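PDB 6TFX: ABC transporter substrate-binding protein from Rhizobium radiobacter, which binds mannopinic acid, a mannityl-opine, as a periplasmic solute-binding protein and probably delivers such opines to an ABC transporter for import. Local coordinates for residues Thr70-Pro75 with Ala118-Thr123; Asp264-Gln269 with Lys318-Glu323. One frame throughout, in Å; residues are numbered along the deposited sequence. Where two conformers were deposited one is given.

Interaction 1 of 2, residues Thr70-Pro75 with Ala118-Thr123; sequences TFKLRP and AVDAKT
Lys72 and Thr123 face each other as an antiparallel non-hydrogen-bonded pair, their CA atoms 4.8 Å apart, and one step further Leu73 N donates to Lys122 O at 2.8 Å. Beside this bond Thr123 CA sends its hydrogen toward Phe71 O. On the sheet face carrying Lys72 and Thr123, the two side chains run side by side, pointing the same way. The lysine bends at chi2 (-76°), which lays CD and CE along the threonine and brings NZ to 2.9 Å from Thr123 OG1. That hydroxyl in turn donates to Asp120 OD1 at 2.8 Å, so a threonine, able to accept and donate at once, relays between lysine and carboxylate. Residues 118-123 make the connection between strands 113-118 and 123-128 of a four-stranded antiparallel sheet: a type I turn over Asp120-Thr123, with a classic bulge where Val119 and Asp120 face Thr123. Asp120 suits its corner because OD1 also accepts from Lys122 N, an Asx turn. The methyl branch of Thr123, CG2, meets Thr70 CG2 at 3.6 Å, the beta-branched side chains crossing. Leu73 points toward the turn, CB and CG against Lys122 O, and Val91 of helix 88-98 also touches it, a place that suits an apolar side chain.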
loop_
_atom_site.group_PDB
_atom_site.type_symbol
_atom_site.label_atom_id
_atom_site.label_comp_id
_atom_site.label_asym_id
_atom_site.label_seq_id
_atom_site.Cartn_x
_atom_site.Cartn_y
_atom_site.Cartn_z
ATOM N N THR A 70 -6.602 26.923 -3.764
ATOM C CA THR A 70 -8.019 27.121 -3.443
ATOM C C THR A 70 -8.835 26.092 -4.208
ATOM O O THR A 70 -8.736 26.028 -5.433
ATOM C CB THR A 70 -8.451 28.560 -3.758
ATOM O OG1 THR A 70 -7.580 29.460 -3.053
ATOM C CG2 THR A 70 -9.900 28.832 -3.350
ATOM N N PHE A 71 -9.596 25.275 -3.470
ATOM C CA PHE A 71 -10.443 24.226 -4.035
ATOM C C PHE A 71 -11.907 24.600 -3.933
ATOM O O PHE A 71 -12.371 24.946 -2.847
ATOM C CB PHE A 71 -10.219 22.883 -3.312
ATOM C CG PHE A 71 -8.864 22.284 -3.607
ATOM C CD1 PHE A 71 -7.726 22.724 -2.933
ATOM C CD2 PHE A 71 -8.716 21.304 -4.585
ATOM C CE1 PHE A 71 -6.464 22.227 -3.262
ATOM C CE2 PHE A 71 -7.456 20.781 -4.887
ATOM C CZ PHE A 71 -6.337 21.259 -4.239
ATOM N N LYS A 72 -12.624 24.529 -5.062
ATOM C CA LYS A 72 -14.051 24.832 -5.094
ATOM C C LYS A 72 -14.786 23.507 -5.066
ATOM O O LYS A 72 -14.593 22.663 -5.946
ATOM C CB LYS A 72 -14.431 25.676 -6.326
ATOM C CG LYS A 72 -13.892 27.110 -6.263
ATOM C CD LYS A 72 -14.696 27.996 -5.310
ATOM C CE LYS A 72 -14.112 29.379 -5.150
ATOM N NZ LYS A 72 -14.929 30.203 -4.220
ATOM N N LEU A 73 -15.578 23.300 -4.028
ATOM C CA LEU A 73 -16.263 22.030 -3.864
ATOM C C LEU A 73 -17.514 21.947 -4.675
ATOM O O LEU A 73 -18.218 22.942 -4.870
ATOM C CB LEU A 73 -16.607 21.747 -2.386
ATOM C CG LEU A 73 -15.457 21.880 -1.377
ATOM C CD1 LEU A 73 -15.890 21.365 -0.039
ATOM C CD2 LEU A 73 -14.217 21.131 -1.842
ATOM N N ARG A 74 -17.817 20.733 -5.109
ATOM C CA ARG A 74 -19.062 20.469 -5.789
ATOM C C ARG A 74 -20.210 20.708 -4.799
ATOM O O ARG A 74 -20.123 20.244 -3.648
ATOM C CB ARG A 74 -19.097 19.015 -6.206
ATOM C CG ARG A 74 -19.002 18.830 -7.651
ATOM C CD ARG A 74 -19.092 17.355 -7.900
ATOM N NE ARG A 74 -17.816 16.841 -8.378
ATOM C CZ ARG A 74 -17.423 16.889 -9.647
ATOM N NH1 ARG A 74 -18.193 17.465 -10.570
ATOM N NH2 ARG A 74 -16.261 16.362 -10.007
ATOM N N PRO A 75 -21.324 21.438 -5.103
ATOM C CA PRO A 75 -22.313 21.839 -4.038
ATOM C C PRO A 75 -23.148 20.817 -3.169
ATOM O O PRO A 75 -23.271 21.031 -1.962
ATOM C CB PRO A 75 -23.320 22.712 -4.814
ATOM C CG PRO A 75 -23.062 22.435 -6.277
ATOM C CD PRO A 75 -21.595 22.154 -6.363
ATOM N N ALA A 118 -11.631 26.794 5.839
ATOM C CA ALA A 118 -12.910 26.854 5.145
ATOM C C ALA A 118 -13.179 28.334 4.887
ATOM O O ALA A 118 -13.462 29.080 5.838
ATOM C CB ALA A 118 -14.009 26.262 6.025
ATOM N N VAL A 119 -13.047 28.771 3.624
ATOM C CA VAL A 119 -13.277 30.184 3.246
ATOM C C VAL A 119 -14.791 30.429 3.301
ATOM O O VAL A 119 -15.248 31.473 3.765
ATOM C CB VAL A 119 -12.667 30.504 1.861
ATOM C CG1 VAL A 119 -12.991 31.930 1.424
ATOM C CG2 VAL A 119 -11.156 30.278 1.879
ATOM N N ASP A 120 -15.553 29.436 2.834
ATOM C CA ASP A 120 -17.013 29.368 2.905
ATOM C C ASP A 120 -17.383 27.898 2.834
ATOM O O ASP A 120 -16.465 27.071 2.745
ATOM C CB ASP A 120 -17.702 30.248 1.838
ATOM C CG ASP A 120 -17.352 29.915 0.410
ATOM O OD1 ASP A 120 -17.279 28.708 0.082
ATOM O OD2 ASP A 120 -17.185 30.868 -0.400
ATOM N N ALA A 121 -18.689 27.547 2.863
ATOM C CA ALA A 121 -19.122 26.134 2.872
ATOM C C ALA A 121 -18.652 25.305 1.675
ATOM O O ALA A 121 -18.579 24.071 1.785
ATOM C CB ALA A 121 -20.636 26.041 3.011
ATOM N N LYS A 122 -18.324 25.966 0.541
ATOM C CA LYS A 122 -17.892 25.253 -0.666
ATOM C C LYS A 122 -16.489 25.656 -1.157
ATOM O O LYS A 122 -16.181 25.461 -2.327
ATOM C CB LYS A 122 -18.947 25.396 -1.795
ATOM C CG LYS A 122 -19.176 26.844 -2.275
ATOM C CD LYS A 122 -20.241 26.940 -3.371
ATOM C CE LYS A 122 -20.682 28.363 -3.622
ATOM N NZ LYS A 122 -20.218 28.869 -4.940
ATOM N N THR A 123 -15.667 26.264 -0.296
ATOM C CA THR A 123 -14.341 26.712 -0.708
ATOM C C THR A 123 -13.336 26.374 0.388
ATOM O O THR A 123 -13.522 26.790 1.532
ATOM C CB THR A 123 -14.355 28.231 -0.998
ATOM O OG1 THR A 123 -15.377 28.506 -1.960
ATOM C CG2 THR A 123 -13.016 28.745 -1.515
#

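Interaction 2 of 2, residues Asp264-Gln269 with Lys318-Glu323; sequences DIRVRQ and KKLLAE
Leu320 and Arg266 mark the closest CA pair, 5.7 Å apart, in a nearly antiparallel packing of two helices. The axes of the two short segments approach to 8.4 Å, with 160° between their N-to-C directions. Leu320 heads toward the partner helix: its CB rests 3.7 Å from Arg266 O, and CD1 reaches CB of Gln269, the two side chains crossing at about a right angle. A branched leucine fits here, since CD2 can turn to Arg266 CB and to Gln269 OE1 while CD1 covers the glutamine's aliphatic root. Next comes Leu321, on the buried flank. Its CG stands anti to the carbonyl carbon (chi1 -69°), and CD2 thereby comes to 4.1 Å from CG1 of Val267, again across rather than alongside; Phe358 of strand 358-365 touches both side chains, so this apolar pair joins the helices to the neighbouring strand. At the exposed end, Glu323 meets Arg266 in two ways. Its backbone O lies over one face of the guanidinium, 3.4 Å from Arg266 NH1, at an angle too poor for a hydrogen bond. The arginine is fixed from its own helix: Asp264, the N-cap, accepts from Arg266 N through OD1; OD1 also takes NE, and OD2 takes NH2 at 2.9 Å in a salt bridge that holds the flat group edge to carboxylate. Arginine suits the place because NE and NH2 can bind the cap's carboxylate while NH1 still points to the partner helix. There one water accepts from Arg266 NH1 at 2.9 Å and donates to Glu323 OE1 at 2.7 Å.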
loop_
_atom_site.group_PDB
_atom_site.type_symbol
_atom_site.label_atom_id
_atom_site.label_comp_id
_atom_site.label_asym_id
_atom_site.label_seq_id
_atom_site.Cartn_x
_atom_site.Cartn_y
_atom_site.Cartn_z
ATOM N N ASP A 264 26.236 -6.290 13.274
ATOM C CA ASP A 264 27.522 -6.470 12.598
ATOM C C ASP A 264 27.205 -6.486 11.093
ATOM O O ASP A 264 26.455 -7.350 10.614
ATOM C CB ASP A 264 28.165 -7.803 13.007
ATOM C CG ASP A 264 29.573 -8.047 12.465
ATOM O OD1 ASP A 264 29.922 -7.481 11.401
ATOM O OD2 ASP A 264 30.328 -8.799 13.102
ATOM N N ILE A 265 27.749 -5.518 10.338
ATOM C CA ILE A 265 27.491 -5.464 8.896
ATOM C C ILE A 265 27.835 -6.779 8.187
ATOM O O ILE A 265 27.171 -7.123 7.207
ATOM C CB ILE A 265 28.187 -4.239 8.246
ATOM C CG1 ILE A 265 27.572 -3.950 6.843
ATOM C CG2 ILE A 265 29.737 -4.382 8.236
ATOM C CD1 ILE A 265 27.925 -2.597 6.216
ATOM N N ARG A 266 28.863 -7.520 8.668
ATOM C CA ARG A 266 29.248 -8.797 8.024
ATOM C C ARG A 266 28.112 -9.813 8.064
ATOM O O ARG A 266 27.954 -10.603 7.129
ATOM C CB ARG A 266 30.507 -9.370 8.659
ATOM C CG ARG A 266 31.711 -8.456 8.442
ATOM C CD ARG A 266 32.896 -8.917 9.275
ATOM N NE ARG A 266 32.617 -8.800 10.707
ATOM C CZ ARG A 266 33.513 -9.013 11.660
ATOM N NH1 ARG A 266 34.759 -9.347 11.347
ATOM N NH2 ARG A 266 33.172 -8.896 12.938
ATOM N N VAL A 267 27.335 -9.812 9.156
ATOM C CA VAL A 267 26.196 -10.732 9.286
ATOM C C VAL A 267 25.108 -10.330 8.295
ATOM O O VAL A 267 24.489 -11.191 7.668
ATOM C CB VAL A 267 25.681 -10.825 10.741
ATOM C CG1 VAL A 267 24.497 -11.790 10.852
ATOM C CG2 VAL A 267 26.808 -11.255 11.683
ATOM N N ARG A 268 24.876 -9.014 8.141
ATOM C CA ARG A 268 23.855 -8.526 7.193
ATOM C C ARG A 268 24.312 -8.850 5.763
ATOM O O ARG A 268 23.523 -9.325 4.935
ATOM C CB ARG A 268 23.651 -7.005 7.346
ATOM C CG ARG A 268 23.158 -6.634 8.739
ATOM C CD ARG A 268 22.504 -5.257 8.793
ATOM N NE ARG A 268 23.394 -4.165 8.382
ATOM C CZ ARG A 268 24.179 -3.487 9.213
ATOM N NH1 ARG A 268 24.314 -3.879 10.476
ATOM N NH2 ARG A 268 24.892 -2.460 8.771
ATOM N N GLN A 269 25.600 -8.594 5.457
ATOM C CA GLN A 269 26.145 -8.907 4.138
ATOM C C GLN A 269 26.018 -10.406 3.851
ATOM O O GLN A 269 25.627 -10.797 2.746
ATOM C CB GLN A 269 27.619 -8.499 4.059
ATOM C CG GLN A 269 27.806 -6.983 4.040
ATOM C CD GLN A 269 29.261 -6.603 4.218
ATOM O OE1 GLN A 269 30.054 -7.318 4.856
ATOM N NE2 GLN A 269 29.634 -5.448 3.660
ATOM N N LYS A 318 28.981 -17.932 4.124
ATOM C CA LYS A 318 29.584 -18.772 5.161
ATOM C C LYS A 318 30.908 -18.183 5.664
ATOM O O LYS A 318 31.176 -18.207 6.865
ATOM C CB LYS A 318 29.756 -20.206 4.633
ATOM C CG LYS A 318 28.423 -20.916 4.457
ATOM C CD LYS A 318 28.592 -22.316 3.841
ATOM C CE LYS A 318 28.617 -23.411 4.884
ATOM N NZ LYS A 318 27.530 -24.406 4.668
ATOM N N LYS A 319 31.734 -17.649 4.741
ATOM C CA LYS A 319 33.026 -17.022 5.084
ATOM C C LYS A 319 32.799 -15.808 5.997
ATOM O O LYS A 319 33.481 -15.658 7.015
ATOM C CB LYS A 319 33.772 -16.612 3.801
ATOM C CG LYS A 319 35.127 -15.945 4.015
ATOM C CD LYS A 319 35.644 -15.367 2.698
ATOM C CE LYS A 319 36.916 -14.577 2.851
ATOM N NZ LYS A 319 37.348 -13.990 1.552
ATOM N N LEU A 320 31.834 -14.956 5.637
ATOM C CA LEU A 320 31.503 -13.774 6.437
ATOM C C LEU A 320 30.975 -14.170 7.826
ATOM O O LEU A 320 31.362 -13.551 8.815
ATOM C CB LEU A 320 30.464 -12.918 5.704
ATOM C CG LEU A 320 30.991 -12.135 4.529
ATOM C CD1 LEU A 320 29.849 -11.660 3.640
ATOM C CD2 LEU A 320 31.857 -10.964 4.989
ATOM N N LEU A 321 30.094 -15.195 7.915
ATOM C CA LEU A 321 29.595 -15.614 9.237
ATOM C C LEU A 321 30.736 -16.125 10.104
ATOM O O LEU A 321 30.764 -15.821 11.296
ATOM C CB LEU A 321 28.496 -16.686 9.123
ATOM C CG LEU A 321 27.172 -16.179 8.539
ATOM C CD1 LEU A 321 26.113 -17.262 8.543
ATOM C CD2 LEU A 321 26.664 -14.943 9.329
ATOM N N ALA A 322 31.678 -16.892 9.525
ATOM C CA ALA A 322 32.821 -17.404 10.326
ATOM C C ALA A 322 33.678 -16.221 10.834
ATOM O O ALA A 322 34.039 -16.194 12.016
ATOM C CB ALA A 322 33.668 -18.375 9.491
ATOM N N GLU A 323 33.920 -15.203 9.979
ATOM C CA GLU A 323 34.673 -13.988 10.357
ATOM C C GLU A 323 33.963 -13.226 11.493
ATOM O O GLU A 323 34.625 -12.618 12.345
ATOM C CB GLU A 323 34.817 -13.039 9.157
ATOM C CG GLU A 323 35.825 -13.495 8.118
ATOM C CD GLU A 323 35.914 -12.646 6.859
ATOM O OE1 GLU A 323 35.332 -11.536 6.833
ATOM O OE2 GLU A 323 36.580 -13.092 5.897
HETATM O O HOH W 1 36.132 -9.761 8.772
#

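Along the chain, interaction 1 closes before interaction 2 opens, and they lie on opposite sides of the chain's centre, with centres 59 Å apart and nearest atoms about 41 Å apart. They share no helix, strand or sheet: 70-75 with 118-123 joins strand 68-73 to the turn leading into strand 123-128, whereas 264-269 with 318-323 pairs helices 265-272 and 314-323. Both fall within the family 5 solute-binding range, yet interaction 1 is away from the annotated sites, and in interaction 2 the Gln269 side chain is about 11 Å from that of Cys453, a magnesium-binding residue, and about 12 Å from a bound magnesium ion. Each is therefore local packing in a remote part of the opine-binding protein.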